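Local coordinates for protein PT26-6P (Thermococcus sp., PDB 2WB7) that is of unknown function but is encoded by a family of mobile genetic elements from Euryarchaea and is built of three domains with novel folds, at residues G59-F64 with G219-T224; P81-H86 with E174-D179; L238-L243 with S382-T387; N299-D304 with Y362-D367. One frame throughout, in Å; residues are numbered along the deposited sequence.

Contact 1. Residues G59-F64 with G219-T224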
loop_
_atom_site.group_PDB
_atom_site.type_symbol
_atom_site.label_atom_id
_atom_site.label_comp_id
_atom_site.label_asym_id
_atom_site.label_seq_id
_atom_site.Cartn_x
_atom_site.Cartn_y
_atom_site.Cartn_z
ATOM N N GLY A 59 4.983 -5.932 16.274
ATOM C CA GLY A 59 6.101 -6.643 15.680
ATOM C C GLY A 59 6.364 -6.116 14.282
ATOM O O GLY A 59 7.505 -6.081 13.822
ATOM N N LEU A 60 5.300 -5.693 13.607
ATOM C CA LEU A 60 5.424 -5.068 12.300
ATOM C C LEU A 60 4.757 -3.679 12.242
ATOM O O LEU A 60 3.571 -3.516 12.572
ATOM C CB LEU A 60 4.809 -5.979 11.245
ATOM C CG LEU A 60 4.934 -5.441 9.824
ATOM C CD1 LEU A 60 6.235 -5.955 9.194
ATOM C CD2 LEU A 60 3.691 -5.814 8.977
ATOM N N ILE A 61 5.532 -2.679 11.836
ATOM C CA ILE A 61 5.002 -1.355 11.520
ATOM C C ILE A 61 5.284 -1.128 10.047
ATOM O O ILE A 61 6.424 -1.249 9.603
ATOM C CB ILE A 61 5.716 -0.250 12.310
ATOM C CG1 ILE A 61 5.691 -0.553 13.806
ATOM C CG2 ILE A 61 5.104 1.124 12.023
ATOM C CD1 ILE A 61 6.368 0.524 14.652
ATOM N N TYR A 62 4.254 -0.829 9.271
ATOM C CA TYR A 62 4.495 -0.549 7.875
ATOM C C TYR A 62 4.767 0.941 7.676
ATOM O O TYR A 62 3.991 1.791 8.120
ATOM C CB TYR A 62 3.335 -1.019 7.000
ATOM C CG TYR A 62 3.582 -0.749 5.534
ATOM C CD1 TYR A 62 3.987 -1.773 4.670
ATOM C CD2 TYR A 62 3.439 0.535 5.012
ATOM C CE1 TYR A 62 4.232 -1.523 3.317
ATOM C CE2 TYR A 62 3.687 0.798 3.667
ATOM C CZ TYR A 62 4.082 -0.233 2.826
ATOM O OH TYR A 62 4.317 0.038 1.496
ATOM N N GLY A 63 5.894 1.246 7.037
ATOM C CA GLY A 63 6.231 2.617 6.645
ATOM C C GLY A 63 6.140 3.664 7.740
ATOM O O GLY A 63 6.720 3.512 8.805
ATOM N N PHE A 64 5.401 4.736 7.485
ATOM C CA PHE A 64 5.376 5.852 8.410
ATOM C C PHE A 64 4.110 5.872 9.247
ATOM O O PHE A 64 3.520 6.933 9.444
ATOM C CB PHE A 64 5.498 7.174 7.653
ATOM C CG PHE A 64 6.788 7.327 6.898
ATOM C CD1 PHE A 64 7.929 7.757 7.543
ATOM C CD2 PHE A 64 6.858 7.054 5.536
ATOM C CE1 PHE A 64 9.112 7.904 6.857
ATOM C CE2 PHE A 64 8.045 7.189 4.850
ATOM C CZ PHE A 64 9.171 7.617 5.511
ATOM N N GLY A 219 13.739 -1.226 14.080
ATOM C CA GLY A 219 13.851 -2.491 13.372
ATOM C C GLY A 219 12.552 -3.257 13.224
ATOM O O GLY A 219 12.544 -4.406 12.774
ATOM N N HIS A 220 11.442 -2.642 13.611
ATOM C CA HIS A 220 10.145 -3.310 13.483
ATOM C C HIS A 220 9.382 -2.734 12.314
ATOM O O HIS A 220 8.269 -3.162 12.020
ATOM C CB HIS A 220 9.317 -3.179 14.764
ATOM C CG HIS A 220 9.935 -3.848 15.950
ATOM N ND1 HIS A 220 10.553 -3.147 16.964
ATOM C CD2 HIS A 220 10.039 -5.159 16.281
ATOM C CE1 HIS A 220 11.016 -3.998 17.864
ATOM N NE2 HIS A 220 10.715 -5.225 17.474
ATOM N N VAL A 221 9.996 -1.751 11.659
ATOM C CA VAL A 221 9.397 -1.067 10.526
ATOM C C VAL A 221 9.882 -1.656 9.216
ATOM O O VAL A 221 11.073 -1.893 9.040
ATOM C CB VAL A 221 9.761 0.412 10.543
ATOM C CG1 VAL A 221 9.080 1.117 9.425
ATOM C CG2 VAL A 221 9.363 1.026 11.867
ATOM N N THR A 222 8.957 -1.897 8.296
ATOM C CA THR A 222 9.336 -2.319 6.964
ATOM C C THR A 222 8.831 -1.324 5.938
ATOM O O THR A 222 7.736 -0.773 6.072
ATOM C CB THR A 222 8.789 -3.703 6.616
ATOM O OG1 THR A 222 9.241 -4.083 5.306
ATOM C CG2 THR A 222 7.266 -3.701 6.653
ATOM N N GLY A 223 9.653 -1.102 4.914
ATOM C CA GLY A 223 9.305 -0.242 3.790
ATOM C C GLY A 223 8.708 -1.037 2.645
ATOM O O GLY A 223 7.787 -0.569 1.989
ATOM N N THR A 224 9.220 -2.246 2.405
ATOM C CA THR A 224 8.738 -3.064 1.283
ATOM C C THR A 224 7.236 -3.257 1.391
ATOM O O THR A 224 6.748 -3.869 2.339
ATOM C CB THR A 224 9.429 -4.462 1.187
ATOM O OG1 THR A 224 8.943 -5.162 0.031
ATOM C CG2 THR A 224 9.141 -5.315 2.433
#
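Three backbone hydrogen bonds join residues 59-64 to residues 219-224 as a short parallel ladder, in which Ile-61 pairs with Val-221 and Tyr-62 with Thr-222. Ile-61 N donates to His-220 O over 2.8 Å, arriving from above the carbonyl plane. Thr-222 N bonds to Ile-61 O at 2.9 Å, nearly along the C=O axis, and Gly-63 N completes the series on Thr-222 O, almost straight at 170°. Weaker CA-H...O contacts accompany them, from Leu-60 CA to His-220 O and from Val-221 CA to Ile-61 O.

Apolar contacts are few. Val-221 CG2, beside its own backbone N, lies 3.9 Å from Ile-61 CB, the two side chains crossing obliquely. Beside Thr-222, Leu-60 swings its end back across the pairing, with CG anti to the backbone N, and its CD1 meets Thr-222 CG2 at 3.5 Å.

Backbone carbonyls of residues 222-224 approach the Tyr-62 ring: Thr-222 O lies over one face toward the rim, and Thr-224 O comes obliquely, 3.6 Å from CE1. With CG anti to the backbone N (chi1 -179°), the phenol extends to the carbonyl of Tyr-259, to which its hydroxyl is hydrogen-bonded. An alanine here would probably lose both this link to strand 253-261 and the ring packing against the 222-224 backbone. His-220 stacks on Tyr-42 and bonds through ND1 to Ala-217 O.

All three bonds are main-chain, so the pairing of strand 221-222 with strand 52-62, in the first immunoglobulin-like domain, is probably tolerant of the flanking side chains, although Gly-63, with its positive phi, and Tyr-62 contribute beyond it.

Contact 2. Residues P81-H86 with E174-D179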
loop_
_atom_site.group_PDB
_atom_site.type_symbol
_atom_site.label_atom_id
_atom_site.label_comp_id
_atom_site.label_asym_id
_atom_site.label_seq_id
_atom_site.Cartn_x
_atom_site.Cartn_y
_atom_site.Cartn_z
ATOM N N PRO A 81 5.155 -4.001 54.200
ATOM C CA PRO A 81 3.828 -3.862 53.605
ATOM C C PRO A 81 3.394 -2.424 53.317
ATOM O O PRO A 81 2.529 -2.214 52.467
ATOM C CB PRO A 81 2.905 -4.454 54.674
ATOM C CG PRO A 81 3.736 -5.465 55.386
ATOM C CD PRO A 81 5.186 -5.023 55.261
ATOM N N PHE A 82 3.968 -1.450 54.021
ATOM C CA PHE A 82 3.502 -0.068 53.939
ATOM C C PHE A 82 4.473 0.762 53.134
ATOM O O PHE A 82 4.231 1.944 52.874
ATOM C CB PHE A 82 3.376 0.533 55.343
ATOM C CG PHE A 82 2.877 -0.442 56.368
ATOM C CD1 PHE A 82 3.692 -1.474 56.818
ATOM C CD2 PHE A 82 1.588 -0.338 56.873
ATOM C CE1 PHE A 82 3.228 -2.382 57.750
ATOM C CE2 PHE A 82 1.120 -1.242 57.806
ATOM C CZ PHE A 82 1.940 -2.268 58.244
ATOM N N ASN A 83 5.587 0.140 52.761
ATOM C CA ASN A 83 6.618 0.821 51.993
ATOM C C ASN A 83 6.194 1.086 50.555
ATOM O O ASN A 83 6.898 0.751 49.605
ATOM C CB ASN A 83 7.923 0.034 52.049
ATOM C CG ASN A 83 8.664 0.261 53.339
ATOM O OD1 ASN A 83 9.704 -0.335 53.579
ATOM N ND2 ASN A 83 8.125 1.132 54.186
ATOM N N LYS A 84 5.034 1.714 50.419
ATOM C CA LYS A 84 4.412 1.927 49.123
ATOM C C LYS A 84 5.223 2.805 48.172
ATOM O O LYS A 84 5.819 3.811 48.570
ATOM C CB LYS A 84 3.010 2.502 49.308
ATOM C CG LYS A 84 2.038 1.498 49.894
ATOM C CD LYS A 84 0.729 2.169 50.263
ATOM C CE LYS A 84 -0.305 1.154 50.730
ATOM N NZ LYS A 84 -1.621 1.803 51.028
ATOM N N VAL A 85 5.228 2.398 46.905
ATOM C CA VAL A 85 5.843 3.156 45.832
ATOM C C VAL A 85 4.804 4.088 45.214
ATOM O O VAL A 85 3.745 3.641 44.801
ATOM C CB VAL A 85 6.380 2.214 44.753
ATOM C CG1 VAL A 85 6.809 3.004 43.551
ATOM C CG2 VAL A 85 7.538 1.401 45.302
ATOM N N HIS A 86 5.099 5.384 45.188
ATOM C CA HIS A 86 4.218 6.376 44.557
ATOM C C HIS A 86 4.784 6.776 43.204
ATOM O O HIS A 86 5.982 7.056 43.094
ATOM C CB HIS A 86 4.119 7.637 45.414
ATOM C CG HIS A 86 3.386 7.446 46.701
ATOM N ND1 HIS A 86 2.154 8.014 46.943
ATOM C CD2 HIS A 86 3.715 6.767 47.825
ATOM C CE1 HIS A 86 1.749 7.682 48.155
ATOM N NE2 HIS A 86 2.679 6.930 48.712
ATOM N N GLU A 174 7.922 5.084 50.190
ATOM C CA GLU A 174 7.769 5.292 51.616
ATOM C C GLU A 174 8.671 4.334 52.392
ATOM O O GLU A 174 8.802 3.157 52.033
ATOM C CB GLU A 174 6.324 5.075 52.030
ATOM C CG GLU A 174 5.346 6.096 51.466
ATOM C CD GLU A 174 3.919 5.865 51.962
ATOM O OE1 GLU A 174 2.997 5.752 51.123
ATOM O OE2 GLU A 174 3.717 5.782 53.193
ATOM N N ALA A 175 9.298 4.855 53.447
ATOM C CA ALA A 175 10.084 4.047 54.374
ATOM C C ALA A 175 9.379 4.043 55.729
ATOM O O ALA A 175 9.073 5.102 56.266
ATOM C CB ALA A 175 11.492 4.619 54.503
ATOM N N TRP A 176 9.111 2.859 56.269
ATOM C CA TRP A 176 8.442 2.731 57.564
ATOM C C TRP A 176 9.309 1.940 58.547
ATOM O O TRP A 176 9.925 0.948 58.160
ATOM C CB TRP A 176 7.076 2.048 57.400
ATOM C CG TRP A 176 6.028 2.904 56.724
ATOM C CD1 TRP A 176 6.061 3.377 55.444
ATOM C CD2 TRP A 176 4.790 3.381 57.294
ATOM N NE1 TRP A 176 4.926 4.116 55.179
ATOM C CE2 TRP A 176 4.130 4.133 56.295
ATOM C CE3 TRP A 176 4.179 3.247 58.549
ATOM C CZ2 TRP A 176 2.894 4.755 56.515
ATOM C CZ3 TRP A 176 2.947 3.866 58.764
ATOM C CH2 TRP A 176 2.321 4.609 57.750
ATOM N N LYS A 177 9.354 2.381 59.807
ATOM C CA LYS A 177 10.048 1.649 60.881
ATOM C C LYS A 177 9.080 1.367 62.022
ATOM O O LYS A 177 8.060 2.052 62.157
ATOM C CB LYS A 177 11.215 2.464 61.441
ATOM C CG LYS A 177 11.842 3.448 60.464
ATOM C CD LYS A 177 12.673 2.750 59.381
ATOM C CE LYS A 177 13.202 3.747 58.343
ATOM N NZ LYS A 177 14.199 3.104 57.422
ATOM N N THR A 178 9.403 0.370 62.843
ATOM C CA THR A 178 8.653 0.116 64.084
ATOM C C THR A 178 8.971 1.138 65.160
ATOM O O THR A 178 10.136 1.403 65.451
ATOM C CB THR A 178 8.961 -1.260 64.691
ATOM O OG1 THR A 178 10.335 -1.588 64.452
ATOM C CG2 THR A 178 8.084 -2.327 64.082
ATOM N N ASP A 179 7.921 1.706 65.740
ATOM C CA ASP A 179 8.045 2.640 66.850
ATOM C C ASP A 179 8.105 1.854 68.156
ATOM O O ASP A 179 7.070 1.527 68.743
ATOM C CB ASP A 179 6.861 3.609 66.864
ATOM C CG ASP A 179 6.958 4.626 67.977
ATOM O OD1 ASP A 179 7.591 4.320 69.011
ATOM O OD2 ASP A 179 6.408 5.739 67.813
#
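Glu-174 projects across to residues 81-86 with its chain extended beyond CG. Its CB sits at the edge of the indole of Trp-176 and 3.7 Å from Lys-84 O; CG, anti to its own carbonyl carbon, keeps equally close to that oxygen while turning toward the imidazole of His-86. The carboxylate then divides its work. OE1 accepts a hydrogen bond of 2.7 Å from His-86 NE2 through its anti lone pair, and lies in the imidazole plane although ring and carboxylate planes are 41° apart. OE2 takes the N-H of Trp-176 NE1 at 2.9 Å from above the carboxylate plane, which helps to set the rotation of the indole. The carboxylate would probably favour a protonated imidazole.

The backbone here lies where strand 85-96 begins to pair with strand 163-178 in an antiparallel sheet of the first immunoglobulin-like domain: Glu-174 N bonds to Lys-84 O at 2.9 Å and 171°. Just before it the chain makes an inverse gamma turn centred on Asn-83, with Lys-84 N bonded to Phe-82 O. An alanine at Glu-174 would remove both carboxylate acceptors and would probably leave the His-86 ring and the Trp-176 indole less firmly oriented.

Phe-82 CB stands over the five-membered ring of Trp-176, 3.6 Å from its centroid and 5° off the normal, a CH-pi contact. The phenyl and the six-membered ring are slid apart, with centroids 5.5 Å apart, and barely overlap. Around this pair His-193 meets both rings, Tyr-195 meets Phe-82 edge-to-face, and His-202 stacks on Trp-176, while Tyr-172 stacks on His-86.

Contact 3. Residues L238-L243 with S382-T387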
loop_
_atom_site.group_PDB
_atom_site.type_symbol
_atom_site.label_atom_id
_atom_site.label_comp_id
_atom_site.label_asym_id
_atom_site.label_seq_id
_atom_site.Cartn_x
_atom_site.Cartn_y
_atom_site.Cartn_z
ATOM N N LEU A 238 -6.295 -4.074 -19.946
ATOM C CA LEU A 238 -6.619 -5.014 -20.997
ATOM C C LEU A 238 -6.184 -4.407 -22.338
ATOM O O LEU A 238 -6.081 -3.192 -22.475
ATOM C CB LEU A 238 -8.121 -5.300 -20.988
ATOM C CG LEU A 238 -8.604 -6.299 -19.936
ATOM C CD1 LEU A 238 -10.117 -6.273 -19.855
ATOM C CD2 LEU A 238 -8.072 -7.723 -20.208
ATOM N N PRO A 239 -5.925 -5.249 -23.336
ATOM C CA PRO A 239 -5.620 -4.745 -24.664
ATOM C C PRO A 239 -6.699 -3.804 -25.207
ATOM O O PRO A 239 -7.859 -3.929 -24.856
ATOM C CB PRO A 239 -5.552 -6.028 -25.502
ATOM C CG PRO A 239 -5.053 -7.064 -24.529
ATOM C CD PRO A 239 -5.748 -6.707 -23.236
ATOM N N ILE A 240 -6.316 -2.877 -26.079
ATOM C CA ILE A 240 -7.246 -1.845 -26.547
ATOM C C ILE A 240 -8.500 -2.376 -27.236
ATOM O O ILE A 240 -9.496 -1.657 -27.348
ATOM C CB ILE A 240 -6.560 -0.804 -27.480
ATOM C CG1 ILE A 240 -6.078 -1.482 -28.762
ATOM C CG2 ILE A 240 -5.442 -0.103 -26.744
ATOM C CD1 ILE A 240 -5.412 -0.556 -29.745
ATOM N N LYS A 241 -8.474 -3.612 -27.723
ATOM C CA LYS A 241 -9.673 -4.127 -28.383
ATOM C C LYS A 241 -10.886 -4.080 -27.455
ATOM O O LYS A 241 -12.016 -4.035 -27.920
ATOM C CB LYS A 241 -9.483 -5.537 -28.948
ATOM C CG LYS A 241 -9.433 -6.628 -27.917
ATOM C CD LYS A 241 -10.285 -7.799 -28.336
ATOM C CE LYS A 241 -11.151 -8.250 -27.182
ATOM N NZ LYS A 241 -12.391 -8.904 -27.664
ATOM N N PHE A 242 -10.647 -4.054 -26.147
ATOM C CA PHE A 242 -11.735 -4.172 -25.184
ATOM C C PHE A 242 -12.503 -2.878 -25.023
ATOM O O PHE A 242 -13.407 -2.798 -24.216
ATOM C CB PHE A 242 -11.229 -4.680 -23.834
ATOM C CG PHE A 242 -10.908 -6.143 -23.827
ATOM C CD1 PHE A 242 -9.608 -6.583 -24.017
ATOM C CD2 PHE A 242 -11.907 -7.085 -23.641
ATOM C CE1 PHE A 242 -9.304 -7.930 -24.012
ATOM C CE2 PHE A 242 -11.610 -8.452 -23.643
ATOM C CZ PHE A 242 -10.303 -8.871 -23.825
ATOM N N LEU A 243 -12.149 -1.877 -25.815
ATOM C CA LEU A 243 -12.861 -0.609 -25.817
ATOM C C LEU A 243 -14.218 -0.732 -26.507
ATOM O O LEU A 243 -15.169 -0.070 -26.112
ATOM C CB LEU A 243 -12.033 0.473 -26.511
ATOM C CG LEU A 243 -11.044 1.272 -25.668
ATOM C CD1 LEU A 243 -10.317 2.288 -26.539
ATOM C CD2 LEU A 243 -11.764 1.950 -24.501
ATOM N N SER A 382 -2.134 1.087 -16.344
ATOM C CA SER A 382 -1.310 1.550 -17.441
ATOM C C SER A 382 -2.233 2.126 -18.503
ATOM O O SER A 382 -3.282 1.544 -18.809
ATOM C CB SER A 382 -0.506 0.408 -18.029
ATOM O OG SER A 382 0.099 0.831 -19.239
ATOM N N VAL A 383 -1.863 3.277 -19.047
ATOM C CA VAL A 383 -2.662 3.860 -20.102
ATOM C C VAL A 383 -2.017 3.553 -21.433
ATOM O O VAL A 383 -0.883 3.924 -21.665
ATOM C CB VAL A 383 -2.814 5.345 -19.930
ATOM C CG1 VAL A 383 -3.615 5.892 -21.080
ATOM C CG2 VAL A 383 -3.483 5.654 -18.576
ATOM N N LEU A 384 -2.730 2.841 -22.290
ATOM C CA LEU A 384 -2.184 2.419 -23.583
ATOM C C LEU A 384 -2.489 3.434 -24.674
ATOM O O LEU A 384 -3.436 4.223 -24.562
ATOM C CB LEU A 384 -2.760 1.063 -23.994
ATOM C CG LEU A 384 -2.542 -0.074 -23.005
ATOM C CD1 LEU A 384 -3.427 -1.210 -23.354
ATOM C CD2 LEU A 384 -1.106 -0.515 -23.019
ATOM N N SER A 385 -1.691 3.407 -25.739
ATOM C CA SER A 385 -1.966 4.229 -26.926
ATOM C C SER A 385 -2.540 3.345 -28.031
ATOM O O SER A 385 -2.359 2.126 -28.011
ATOM C CB SER A 385 -0.689 4.910 -27.411
ATOM O OG SER A 385 0.207 3.953 -27.951
ATOM N N ASN A 386 -3.233 3.942 -28.995
ATOM C CA ASN A 386 -3.800 3.152 -30.079
ATOM C C ASN A 386 -2.725 2.521 -30.962
ATOM O O ASN A 386 -1.982 3.217 -31.631
ATOM C CB ASN A 386 -4.773 3.972 -30.932
ATOM C CG ASN A 386 -5.466 3.117 -31.999
ATOM O OD1 ASN A 386 -5.157 1.928 -32.155
ATOM N ND2 ASN A 386 -6.401 3.716 -32.730
ATOM N N THR A 387 -2.649 1.200 -30.967
ATOM C CA THR A 387 -1.665 0.512 -31.787
ATOM C C THR A 387 -2.234 -0.095 -33.084
ATOM O O THR A 387 -1.495 -0.707 -33.858
ATOM C CB THR A 387 -0.930 -0.565 -30.977
ATOM O OG1 THR A 387 -1.875 -1.293 -30.178
ATOM C CG2 THR A 387 0.065 0.088 -30.057
#
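Two connecting loops meet here: residues 238-243 lie on the approach to strand 253-261 of the second immunoglobulin-like domain, and residues 382-387 form part of the link from strand 370-379 to helix 393-404. The first runs into a 3-10 segment that begins at Ile-240 and continues past Leu-243, with Phe-242 N bonded to Pro-239 O and Leu-243 N to Ile-240 O. The second has no regular structure, and the two share van der Waals contacts without a hydrogen bond between them.

Ile-240 carries most of the interface. Its CG1 takes the crowded position between backbone N and carbonyl carbon (chi1 64°), so that the two branches diverge over the second loop. CG2 crosses Leu-384 obliquely, 4.0 Å from its CB. CD1 reaches further along the chain, 3.5 Å from Asn-386 OD1 and 3.6 Å from Thr-387 OG1. The Asn-386 side chain crosses that of Ile-240 at about a right angle, and its OD1 is held by Tyr-388 N. Leu-384, its CG anti to the carbonyl carbon, sends CD1 to Leu-238 O at 3.4 Å.

Within residues 238-243, the Phe-242 ring is sandwiched between Lys-241 CE, over its centre, and Leu-238 CD1 on the opposite face, with Pro-239 O at the edge.

Helices 471-499 and 503-523 of the helical domain flank the junction, Pro-239 touching Tyr-490 of the first and Tyr-516 of the second. Leu-384 bonds through its backbone to His-276 and Leu-278, between strands 266-272 and 281-290, while Lys-241 NZ bridges Asp-393 at the start of helix 393-404 and Asp-7 near the N-terminus.

Contact 4. Residues N299-D304 with Y362-D367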
loop_
_atom_site.group_PDB
_atom_site.type_symbol
_atom_site.label_atom_id
_atom_site.label_comp_id
_atom_site.label_asym_id
_atom_site.label_seq_id
_atom_site.Cartn_x
_atom_site.Cartn_y
_atom_site.Cartn_z
ATOM N N ASN A 299 -7.433 3.262 21.658
ATOM C CA ASN A 299 -8.542 3.431 20.736
ATOM C C ASN A 299 -8.771 4.858 20.248
ATOM O O ASN A 299 -9.854 5.406 20.427
ATOM C CB ASN A 299 -9.815 2.906 21.372
ATOM C CG ASN A 299 -10.959 2.869 20.392
ATOM O OD1 ASN A 299 -10.770 2.537 19.216
ATOM N ND2 ASN A 299 -12.157 3.228 20.857
ATOM N N PRO A 300 -7.762 5.447 19.597
ATOM C CA PRO A 300 -7.831 6.841 19.189
ATOM C C PRO A 300 -8.852 7.021 18.073
ATOM O O PRO A 300 -9.064 6.100 17.290
ATOM C CB PRO A 300 -6.428 7.114 18.640
ATOM C CG PRO A 300 -5.684 5.809 18.733
ATOM C CD PRO A 300 -6.660 4.740 18.931
ATOM N N LYS A 301 -9.484 8.189 18.005
ATOM C CA LYS A 301 -10.302 8.538 16.849
ATOM C C LYS A 301 -9.336 8.884 15.726
ATOM O O LYS A 301 -8.209 9.293 15.978
ATOM C CB LYS A 301 -11.174 9.762 17.142
ATOM C CG LYS A 301 -10.313 10.998 17.424
ATOM C CD LYS A 301 -11.016 12.364 17.209
ATOM C CE LYS A 301 -9.991 13.437 16.720
ATOM N NZ LYS A 301 -10.303 14.827 17.198
ATOM N N ILE A 302 -9.774 8.725 14.487
ATOM C CA ILE A 302 -8.979 9.140 13.325
ATOM C C ILE A 302 -9.859 9.993 12.397
ATOM O O ILE A 302 -11.002 9.622 12.164
ATOM C CB ILE A 302 -8.509 7.900 12.560
ATOM C CG1 ILE A 302 -7.809 6.929 13.516
ATOM C CG2 ILE A 302 -7.619 8.284 11.394
ATOM C CD1 ILE A 302 -7.402 5.633 12.844
ATOM N N SER A 303 -9.351 11.103 11.857
ATOM C CA SER A 303 -10.198 11.937 10.989
ATOM C C SER A 303 -9.536 12.773 9.895
ATOM O O SER A 303 -8.528 13.418 10.154
ATOM C CB SER A 303 -11.010 12.871 11.864
ATOM O OG SER A 303 -10.264 13.172 13.011
ATOM N N ASP A 304 -10.064 12.651 8.663
ATOM C CA ASP A 304 -10.198 13.760 7.678
ATOM C C ASP A 304 -10.046 13.788 6.105
ATOM O O ASP A 304 -11.027 13.582 5.381
ATOM C CB ASP A 304 -9.668 15.048 8.230
ATOM C CG ASP A 304 -10.567 16.163 7.881
ATOM O OD1 ASP A 304 -11.776 15.834 7.780
ATOM O OD2 ASP A 304 -10.093 17.310 7.686
ATOM N N TYR A 362 -5.608 12.632 11.224
ATOM C CA TYR A 362 -5.048 12.749 12.554
ATOM C C TYR A 362 -5.499 11.594 13.414
ATOM O O TYR A 362 -6.680 11.242 13.443
ATOM C CB TYR A 362 -5.503 14.043 13.213
ATOM C CG TYR A 362 -4.959 15.283 12.551
ATOM C CD1 TYR A 362 -3.718 15.783 12.900
ATOM C CD2 TYR A 362 -5.689 15.958 11.573
ATOM C CE1 TYR A 362 -3.208 16.920 12.295
ATOM C CE2 TYR A 362 -5.181 17.091 10.964
ATOM C CZ TYR A 362 -3.943 17.566 11.333
ATOM O OH TYR A 362 -3.433 18.686 10.733
ATOM N N VAL A 363 -4.547 10.987 14.095
ATOM C CA VAL A 363 -4.858 10.061 15.156
ATOM C C VAL A 363 -4.886 10.893 16.421
ATOM O O VAL A 363 -3.876 11.513 16.775
ATOM C CB VAL A 363 -3.758 9.021 15.281
ATOM C CG1 VAL A 363 -4.009 8.132 16.482
ATOM C CG2 VAL A 363 -3.652 8.217 13.984
ATOM N N GLU A 364 -6.038 10.947 17.085
ATOM C CA GLU A 364 -6.137 11.708 18.328
ATOM C C GLU A 364 -5.927 10.831 19.550
ATOM O O GLU A 364 -6.784 10.017 19.911
ATOM C CB GLU A 364 -7.462 12.447 18.467
ATOM C CG GLU A 364 -7.292 13.615 19.418
ATOM C CD GLU A 364 -8.448 13.819 20.396
ATOM O OE1 GLU A 364 -9.610 13.446 20.094
ATOM O OE2 GLU A 364 -8.171 14.389 21.477
ATOM N N ARG A 365 -4.771 11.011 20.176
ATOM C CA ARG A 365 -4.373 10.261 21.349
ATOM C C ARG A 365 -5.207 10.669 22.561
ATOM O O ARG A 365 -5.648 11.815 22.672
ATOM C CB ARG A 365 -2.904 10.537 21.619
ATOM C CG ARG A 365 -2.178 9.433 22.293
ATOM C CD ARG A 365 -0.695 9.619 22.067
ATOM N NE ARG A 365 -0.272 10.952 22.475
ATOM C CZ ARG A 365 0.998 11.333 22.584
ATOM N NH1 ARG A 365 1.977 10.490 22.299
ATOM N NH2 ARG A 365 1.290 12.559 22.974
ATOM N N ASP A 366 -5.423 9.727 23.473
ATOM C CA ASP A 366 -6.283 9.977 24.636
ATOM C C ASP A 366 -5.889 11.239 25.403
ATOM O O ASP A 366 -6.728 11.841 26.044
ATOM C CB ASP A 366 -6.295 8.775 25.578
ATOM C CG ASP A 366 -4.896 8.372 26.020
ATOM O OD1 ASP A 366 -3.910 8.947 25.485
ATOM O OD2 ASP A 366 -4.782 7.483 26.900
ATOM N N ASP A 367 -4.622 11.643 25.337
ATOM C CA ASP A 367 -4.189 12.886 25.989
ATOM C C ASP A 367 -4.511 14.150 25.186
ATOM O O ASP A 367 -4.110 15.251 25.561
ATOM C CB ASP A 367 -2.689 12.850 26.295
ATOM C CG ASP A 367 -1.833 12.939 25.040
ATOM O OD1 ASP A 367 -2.343 12.636 23.935
ATOM O OD2 ASP A 367 -0.642 13.298 25.158
#
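Pro-300 leads residues 299-304 into the sheet. Its ring lies side by side with Val-363, pointing the same way, with CB 3.4 Å from Val-363 CG1 and also close to Glu-364 O.

At Lys-301 the backbone and the side chain both meet Glu-364. The carbonyl O accepts Glu-364 N at 2.9 Å and 171°, nearly along the C=O axis. The side chain starts in the crowded position between N and carbonyl carbon (chi1 63°), bends at its third and fourth torsions, and lays its methylenes across Glu-364 CB before NZ reaches Glu-364 OE1 at 3.3 Å, a salt bridge whose hydrogen bond is weak. Glu-364, itself bent at chi2, has a second cation in Lys-370, which pairs with OE2, so its negative charge is probably shared between two lysines.

Ile-302 forms the non-hydrogen-bonded pair with Val-363. Ile-302 CG1 and Val-363 CG2 meet loosely, 4.4 Å apart, and both side chains touch Phe-295, while Ile-302 CA donates a CA-H...O contact to Tyr-362 O.

Ser-303 and Tyr-362 make a hydrogen-bonded pair. Ser-303 N reaches Tyr-362 O at 3.1 Å in the carbonyl plane, whereas Tyr-362 N meets Ser-303 O at 3.2 Å from above that carbonyl's plane. Ser-303 O also sits at the edge of the tyrosine ring, whose hydroxyl bonds to that of Tyr-360.

In the eight-stranded antiparallel sheet of the second immunoglobulin-like domain, strand 301-314 runs between 319-331 and 350-364, and 370-379 follows beyond. Past the pairing, Arg-365, tied to Asp-367, reaches the Val-127 carbonyl of strand 120-129.

Contacts 1 and 2 are surface contacts, whereas contacts 3 and 4 are partly buried. No two join the same strands: contacts 1 and 2 lie in separate sheets, contact 4 in the large antiparallel sheet, and contact 3 between loops beside the helical domain. Chemistry follows place. The parallel and antiparallel pairings of contacts 1 and 4 rest on backbone bonds, with a salt bridge added in contact 4; contact 2 adds a shared carboxylate and clustered aromatics to one backbone bond; contact 3 rests on aliphatic side chains, partly against polar atoms, without hydrogen bonds. Contacts 1 and 4 lie closest, centres about 21 Å apart without touching, while those of contacts 2 and 3 are about 81 Å apart.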